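PDB 2R7N: 5-formaminoimidazole-4-carboxamide-1-(beta)-D-ribofuranosyl 5'-monophosphate synthetase from Methanocaldococcus jannaschii, which catalyses the ATP- and formate-dependent, folate-independent formylation of AICAR to FAICAR, a late step of de novo IMP biosynthesis. Local coordinates for residues A[207-212]-A[223-228]; A[293-298]-A[314-319]. All coordinates share one frame; numbering follows the deposited sequence.

Interaction 1 of 2, residues A[207-212]-A[223-228]. With FAI (5-(formylamino)-1-(5-O-phosphono-beta-D-ribofuranosyl)-1H-imidazole-4-carboxamide), chain E.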
loop_
_atom_site.group_PDB
_atom_site.type_symbol
_atom_site.label_atom_id
_atom_site.label_comp_id
_atom_site.label_asym_id
_atom_site.label_seq_id
_atom_site.Cartn_x
_atom_site.Cartn_y
_atom_site.Cartn_z
ATOM N N PHE A 207 4.503 28.775 12.750
ATOM C CA PHE A 207 4.949 27.533 12.156
ATOM C C PHE A 207 5.949 26.873 13.105
ATOM O O PHE A 207 7.072 27.341 13.235
ATOM C CB PHE A 207 5.627 27.807 10.825
ATOM C CG PHE A 207 4.709 28.372 9.775
ATOM C CD1 PHE A 207 3.983 27.529 8.945
ATOM C CD2 PHE A 207 4.594 29.745 9.595
ATOM C CE1 PHE A 207 3.149 28.041 7.960
ATOM C CE2 PHE A 207 3.754 30.264 8.612
ATOM C CZ PHE A 207 3.029 29.411 7.797
ATOM N N CYS A 208 5.526 25.817 13.799
ATOM C CA CYS A 208 6.465 24.968 14.515
ATOM C C CYS A 208 6.995 23.931 13.517
ATOM O O CYS A 208 6.272 23.044 13.071
ATOM C CB CYS A 208 5.808 24.322 15.725
ATOM S SG CYS A 208 4.950 25.525 16.802
ATOM N N ILE A 209 8.261 24.087 13.153
ATOM C CA ILE A 209 8.863 23.372 12.034
ATOM C C ILE A 209 9.719 22.233 12.514
ATOM O O ILE A 209 10.734 22.443 13.189
ATOM C CB ILE A 209 9.781 24.294 11.234
ATOM C CG1 ILE A 209 8.989 25.505 10.721
ATOM C CG2 ILE A 209 10.414 23.523 10.106
ATOM C CD1 ILE A 209 9.854 26.618 10.185
ATOM N N HIS A 210 9.325 21.021 12.153
ATOM C CA HIS A 210 10.011 19.843 12.660
ATOM C C HIS A 210 11.066 19.343 11.675
ATOM O O HIS A 210 10.757 18.984 10.541
ATOM C CB HIS A 210 8.989 18.774 13.021
ATOM C CG HIS A 210 7.852 19.301 13.841
ATOM N ND1 HIS A 210 7.910 19.404 15.215
ATOM C CD2 HIS A 210 6.639 19.780 13.479
ATOM C CE1 HIS A 210 6.776 19.911 15.664
ATOM N NE2 HIS A 210 5.989 20.152 14.631
ATOM N N TYR A 211 12.321 19.369 12.110
ATOM C CA TYR A 211 13.421 18.902 11.280
ATOM C C TYR A 211 13.977 17.603 11.827
ATOM O O TYR A 211 13.744 17.236 12.977
ATOM C CB TYR A 211 14.587 19.895 11.237
ATOM C CG TYR A 211 14.280 21.310 10.835
ATOM C CD1 TYR A 211 14.595 21.771 9.572
ATOM C CD2 TYR A 211 13.718 22.211 11.746
ATOM C CE1 TYR A 211 14.341 23.086 9.209
ATOM C CE2 TYR A 211 13.456 23.532 11.391
ATOM C CZ TYR A 211 13.770 23.960 10.124
ATOM O OH TYR A 211 13.524 25.264 9.765
ATOM N N PHE A 212 14.740 16.924 10.989
ATOM C CA PHE A 212 15.479 15.769 11.414
ATOM C C PHE A 212 16.871 15.882 10.837
ATOM O O PHE A 212 17.038 15.867 9.608
ATOM C CB PHE A 212 14.818 14.498 10.882
ATOM C CG PHE A 212 15.419 13.245 11.432
ATOM C CD1 PHE A 212 14.901 12.668 12.572
ATOM C CD2 PHE A 212 16.536 12.678 10.841
ATOM C CE1 PHE A 212 15.463 11.536 13.101
ATOM C CE2 PHE A 212 17.099 11.533 11.371
ATOM C CZ PHE A 212 16.565 10.968 12.505
ATOM N N LEU A 223 10.417 17.399 8.104
ATOM C CA LEU A 223 9.426 16.355 8.332
ATOM C C LEU A 223 8.011 16.899 8.392
ATOM O O LEU A 223 7.098 16.346 7.782
ATOM C CB LEU A 223 9.767 15.542 9.590
ATOM C CG LEU A 223 10.682 14.325 9.357
ATOM C CD1 LEU A 223 9.982 13.300 8.505
ATOM C CD2 LEU A 223 11.991 14.696 8.699
ATOM N N GLY A 224 7.817 17.990 9.113
ATOM C CA GLY A 224 6.492 18.593 9.154
ATOM C C GLY A 224 6.382 19.912 9.894
ATOM O O GLY A 224 7.384 20.500 10.316
ATOM N N MET A 225 5.142 20.359 10.067
ATOM C CA MET A 225 4.855 21.658 10.645
ATOM C C MET A 225 3.488 21.630 11.290
ATOM O O MET A 225 2.533 21.080 10.731
ATOM C CB MET A 225 4.848 22.744 9.562
ATOM C CG MET A 225 6.150 22.919 8.813
ATOM S SD MET A 225 6.006 24.348 7.741
ATOM C CE MET A 225 7.642 24.322 6.983
ATOM N N ASP A 226 3.397 22.246 12.461
ATOM C CA ASP A 226 2.127 22.447 13.116
ATOM C C ASP A 226 2.077 23.864 13.679
ATOM O O ASP A 226 3.104 24.513 13.896
ATOM C CB ASP A 226 1.968 21.454 14.265
ATOM C CG ASP A 226 2.852 21.807 15.466
ATOM O OD1 ASP A 226 4.088 21.672 15.338
ATOM O OD2 ASP A 226 2.314 22.213 16.532
ATOM N N LYS A 227 0.872 24.340 13.939
ATOM C CA LYS A 227 0.732 25.521 14.749
ATOM C C LYS A 227 0.101 25.104 16.064
ATOM O O LYS A 227 -0.771 24.233 16.096
ATOM C CB LYS A 227 -0.089 26.593 14.045
ATOM C CG LYS A 227 -1.532 26.257 13.875
ATOM C CD LYS A 227 -2.342 27.486 13.473
ATOM C CE LYS A 227 -3.808 27.186 13.667
ATOM N NZ LYS A 227 -4.655 28.371 13.579
ATOM N N ARG A 228 0.583 25.710 17.142
ATOM C CA ARG A 228 0.086 25.454 18.480
ATOM C C ARG A 228 -1.370 25.825 18.625
ATOM O O ARG A 228 -1.862 26.795 18.034
ATOM C CB ARG A 228 0.869 26.268 19.510
ATOM C CG ARG A 228 2.357 26.124 19.390
ATOM C CD ARG A 228 2.701 24.693 19.559
ATOM N NE ARG A 228 4.041 24.503 20.078
ATOM C CZ ARG A 228 4.777 23.432 19.816
ATOM N NH1 ARG A 228 4.285 22.487 19.026
ATOM N NH2 ARG A 228 6.000 23.319 20.330
HETATM O OP2 FAI E . 2.280 16.544 28.216
HETATM P P FAI E . 3.537 17.041 29.114
HETATM O OP1 FAI E . 4.063 15.720 29.867
HETATM O OP3 FAI E . 3.157 18.083 30.103
HETATM O O3 FAI E . 4.670 17.524 28.109
HETATM C C4 FAI E . 5.927 17.922 28.663
HETATM C C FAI E . 6.500 19.117 27.890
HETATM O O FAI E . 6.076 18.894 26.547
HETATM C C3 FAI E . 5.903 20.471 28.326
HETATM O "O3'" FAI E . 6.975 21.296 28.801
HETATM C C2 FAI E . 5.309 21.072 27.049
HETATM O "O2'" FAI E . 5.856 22.378 26.812
HETATM C C1 FAI E . 5.801 20.152 25.937
HETATM N N FAI E . 4.689 19.790 25.045
HETATM C C5 FAI E . 3.755 18.877 25.337
HETATM N N1 FAI E . 2.904 18.772 24.314
HETATM C C3A FAI E . 3.301 19.621 23.375
HETATM C C6 FAI E . 2.557 19.778 22.059
HETATM O O5 FAI E . 1.625 19.007 21.819
HETATM N N2 FAI E . 2.964 20.763 21.245
HETATM C C7A FAI E . 4.432 20.272 23.829
HETATM N N3 FAI E . 5.159 21.187 23.176
HETATM C C8 FAI E . 6.433 20.925 22.799
HETATM O O6 FAI E . 7.086 19.881 22.991
#
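His210 and Asp226 meet on the ligand side of this antiparallel hairpin, where the packing is tightest. Asp226 OD1 takes a 2.5 Å hydrogen bond from His210 NE2, near the imidazole plane but on the carboxylate's anti side. With CG set between its own N and carbonyl carbon (chi1 73°), Asp226 turns OD2 to Arg228 NH1 in a salt bridge, so its two oxygens hold different partners. The Arg228 guanidinium is sandwiched: Cys208 SG lies 3.4 Å above one face, and N2 of the bound FAI lies over the other, 3.1 Å from NH1. Its NH2 pairs with Asp316. A leucine in place of Arg228 would probably leave Asp226 OD2 and Asp316 without their cationic mate and take away the flat group that lies against the FAI carboxamide nitrogen. The reverse face is looser and apolar: Met225 SD stands 4.0 Å from Phe207 CD1, an oblique Met-aromatic contact, while its CE reaches Ile209. The chain of Lys227, partly exposed, leads away from 207-212. Toward the other end Leu223 N and, weakly, Gly224 N bond to His210 O, a classic beta bulge. Strand 253-263 flanks 219-230, strand 292-300 flanks 205-214, and helix 339-353 packs on Phe212 and Leu223.

Interaction 2 of 2, residues A[293-298]-A[314-319]; sequences PFCLQS and RVDGGT. With FAI (5-(formylamino)-1-(5-O-phosphono-beta-D-ribofuranosyl)-1H-imidazole-4-carboxamide), chain E.
Pro293 O and Arg314 O, two acceptors, lie 3.0 Å apart, where strand 293-298 passes the loop 314-319 without a backbone hydrogen bond. Arg314 O instead receives a CA-H...O contact from Phe294 CA. The rest is side-chain packing: Pro293 CG sits 3.9 Å from Val315 CB, and Cys295 CB presses on Asp316 CB at 3.4 Å. Asp316 extends its carboxylate with CG anti to N (chi1 -179°), which sets OD1 3.1 Å from the formyl carbon, FAI C8, where Arg228 and Ser312 also hold it. OD2 turns back to accept from Gly318 N at 2.8 Å, an Asx turn that helps fix the carboxylate's rotation, and Asp316 O takes both Thr319 N and Thr319 OG1. The turn points Gly317 N at the formyl oxygen, FAI O6. Arg314 NH2 reaches the same oxygen at 2.9 Å, in the guanidinium plane, so two donors grip it, though this side chain is poorly ordered. Gly317, lacking a side chain, brings its CA to 3.5 Å from FAI C6. Gln297, a predicted magnesium ligand, crosses Asp316 obliquely. The strand lies between 205-214 and 306-312 in the five-stranded sheet of the ATP-grasp region; helix 339-353 packs against Pro293, Val315 and Thr319.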
loop_
_atom_site.group_PDB
_atom_site.type_symbol
_atom_site.label_atom_id
_atom_site.label_comp_id
_atom_site.label_asym_id
_atom_site.label_seq_id
_atom_site.Cartn_x
_atom_site.Cartn_y
_atom_site.Cartn_z
ATOM N N PRO A 293 15.661 14.459 15.649
ATOM C CA PRO A 293 14.567 15.412 15.602
ATOM C C PRO A 293 14.847 16.677 16.411
ATOM O O PRO A 293 15.353 16.620 17.543
ATOM C CB PRO A 293 13.398 14.626 16.206
ATOM C CG PRO A 293 14.053 13.705 17.178
ATOM C CD PRO A 293 15.390 13.346 16.574
ATOM N N PHE A 294 14.538 17.813 15.800
ATOM C CA PHE A 294 14.520 19.087 16.494
ATOM C C PHE A 294 13.475 20.011 15.880
ATOM O O PHE A 294 13.052 19.822 14.733
ATOM C CB PHE A 294 15.907 19.739 16.512
ATOM C CG PHE A 294 16.388 20.238 15.173
ATOM C CD1 PHE A 294 16.111 21.533 14.761
ATOM C CD2 PHE A 294 17.162 19.428 14.354
ATOM C CE1 PHE A 294 16.567 22.010 13.545
ATOM C CE2 PHE A 294 17.624 19.891 13.129
ATOM C CZ PHE A 294 17.333 21.187 12.724
ATOM N N CYS A 295 13.057 21.010 16.647
ATOM C CA CYS A 295 11.991 21.903 16.208
ATOM C C CYS A 295 12.377 23.364 16.356
ATOM O O CYS A 295 12.910 23.768 17.394
ATOM C CB CYS A 295 10.728 21.620 17.018
ATOM S SG CYS A 295 9.329 22.648 16.605
ATOM N N LEU A 296 12.139 24.145 15.309
ATOM C CA LEU A 296 12.151 25.606 15.414
ATOM C C LEU A 296 10.709 26.089 15.511
ATOM O O LEU A 296 9.944 25.967 14.554
ATOM C CB LEU A 296 12.850 26.253 14.211
ATOM C CG LEU A 296 14.334 25.904 14.070
ATOM C CD1 LEU A 296 14.973 26.648 12.914
ATOM C CD2 LEU A 296 15.080 26.176 15.363
ATOM N N GLN A 297 10.335 26.608 16.677
ATOM C CA GLN A 297 9.003 27.172 16.878
ATOM C C GLN A 297 9.028 28.646 16.511
ATOM O O GLN A 297 9.471 29.482 17.284
ATOM C CB GLN A 297 8.580 26.995 18.326
ATOM C CG GLN A 297 8.625 25.559 18.769
ATOM C CD GLN A 297 8.603 25.415 20.264
ATOM O OE1 GLN A 297 9.498 24.799 20.845
ATOM N NE2 GLN A 297 7.578 25.984 20.907
ATOM N N SER A 298 8.562 28.961 15.313
ATOM C CA SER A 298 8.753 30.284 14.762
ATOM C C SER A 298 7.453 31.047 14.525
ATOM O O SER A 298 6.353 30.517 14.701
ATOM C CB SER A 298 9.530 30.179 13.460
ATOM O OG SER A 298 8.767 29.480 12.488
ATOM N N ARG A 314 15.073 17.943 21.200
ATOM C CA ARG A 314 14.544 16.595 21.073
ATOM C C ARG A 314 13.332 16.638 20.140
ATOM O O ARG A 314 13.178 17.584 19.365
ATOM C CB ARG A 314 14.185 16.035 22.452
ATOM C CG ARG A 314 13.713 17.075 23.462
ATOM C CD ARG A 314 12.286 17.530 23.195
ATOM N NE ARG A 314 11.751 18.341 24.287
ATOM C CZ ARG A 314 10.518 18.844 24.316
ATOM N NH1 ARG A 314 10.119 19.572 25.354
ATOM N NH2 ARG A 314 9.678 18.619 23.315
ATOM N N VAL A 315 12.475 15.624 20.189
ATOM C CA VAL A 315 11.289 15.647 19.345
ATOM C C VAL A 315 10.243 16.542 19.991
ATOM O O VAL A 315 10.052 16.507 21.207
ATOM C CB VAL A 315 10.711 14.232 19.071
ATOM C CG1 VAL A 315 10.179 13.597 20.346
ATOM C CG2 VAL A 315 9.621 14.290 17.995
ATOM N N ASP A 316 9.577 17.347 19.170
ATOM C CA ASP A 316 8.585 18.282 19.666
ATOM C C ASP A 316 7.158 17.734 19.536
ATOM O O ASP A 316 6.847 16.987 18.605
ATOM C CB ASP A 316 8.721 19.622 18.940
ATOM C CG ASP A 316 7.725 20.647 19.433
ATOM O OD1 ASP A 316 8.113 21.487 20.277
ATOM O OD2 ASP A 316 6.552 20.589 19.002
ATOM N N GLY A 317 6.295 18.125 20.469
ATOM C CA GLY A 317 4.920 17.624 20.532
ATOM C C GLY A 317 4.110 17.817 19.265
ATOM O O GLY A 317 3.186 17.064 18.995
ATOM N N GLY A 318 4.442 18.834 18.483
ATOM C CA GLY A 318 3.673 19.109 17.278
ATOM C C GLY A 318 3.695 17.967 16.276
ATOM O O GLY A 318 2.808 17.879 15.412
ATOM N N THR A 319 4.712 17.102 16.372
ATOM C CA THR A 319 4.871 15.977 15.429
ATOM C C THR A 319 3.658 15.082 15.502
ATOM O O THR A 319 3.373 14.330 14.563
ATOM C CB THR A 319 6.114 15.136 15.709
ATOM O OG1 THR A 319 6.119 14.761 17.083
ATOM C CG2 THR A 319 7.380 15.922 15.405
HETATM O OP2 FAI E . 2.280 16.544 28.216
HETATM P P FAI E . 3.537 17.041 29.114
HETATM O OP1 FAI E . 4.063 15.720 29.867
HETATM O OP3 FAI E . 3.157 18.083 30.103
HETATM O O3 FAI E . 4.670 17.524 28.109
HETATM C C4 FAI E . 5.927 17.922 28.663
HETATM C C FAI E . 6.500 19.117 27.890
HETATM O O FAI E . 6.076 18.894 26.547
HETATM C C3 FAI E . 5.903 20.471 28.326
HETATM O "O3'" FAI E . 6.975 21.296 28.801
HETATM C C2 FAI E . 5.309 21.072 27.049
HETATM O "O2'" FAI E . 5.856 22.378 26.812
HETATM C C1 FAI E . 5.801 20.152 25.937
HETATM N N FAI E . 4.689 19.790 25.045
HETATM C C5 FAI E . 3.755 18.877 25.337
HETATM N N1 FAI E . 2.904 18.772 24.314
HETATM C C3A FAI E . 3.301 19.621 23.375
HETATM C C6 FAI E . 2.557 19.778 22.059
HETATM O O5 FAI E . 1.625 19.007 21.819
HETATM N N2 FAI E . 2.964 20.763 21.245
HETATM C C7A FAI E . 4.432 20.272 23.829
HETATM N N3 FAI E . 5.159 21.187 23.176
HETATM C C8 FAI E . 6.433 20.925 22.799
HETATM O O6 FAI E . 7.086 19.881 22.991
#

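Both contacts reach the same sheet, their centres about 6 Å apart, and strands 205-214 and 292-300 are neighbours in it, with Tyr211 N probably bonding to Phe294 O at 2.8 Å. Their charged parts meet at the product: Arg228 NH2 of interaction 1 forms a 2.8 Å salt bridge with Asp316 OD1 of interaction 2, linking the hairpin to the formyl-binding loop. Interaction 1 lies mainly against the FAI carboxamide, and interaction 2 bonds the formyl oxygen, while His27 and Asn258, together with Arg264 and Ser266 of the third subunit, also bind the product. Gln297 and Arg228 also border the bound ADP, consistent with a place between nucleotide and product.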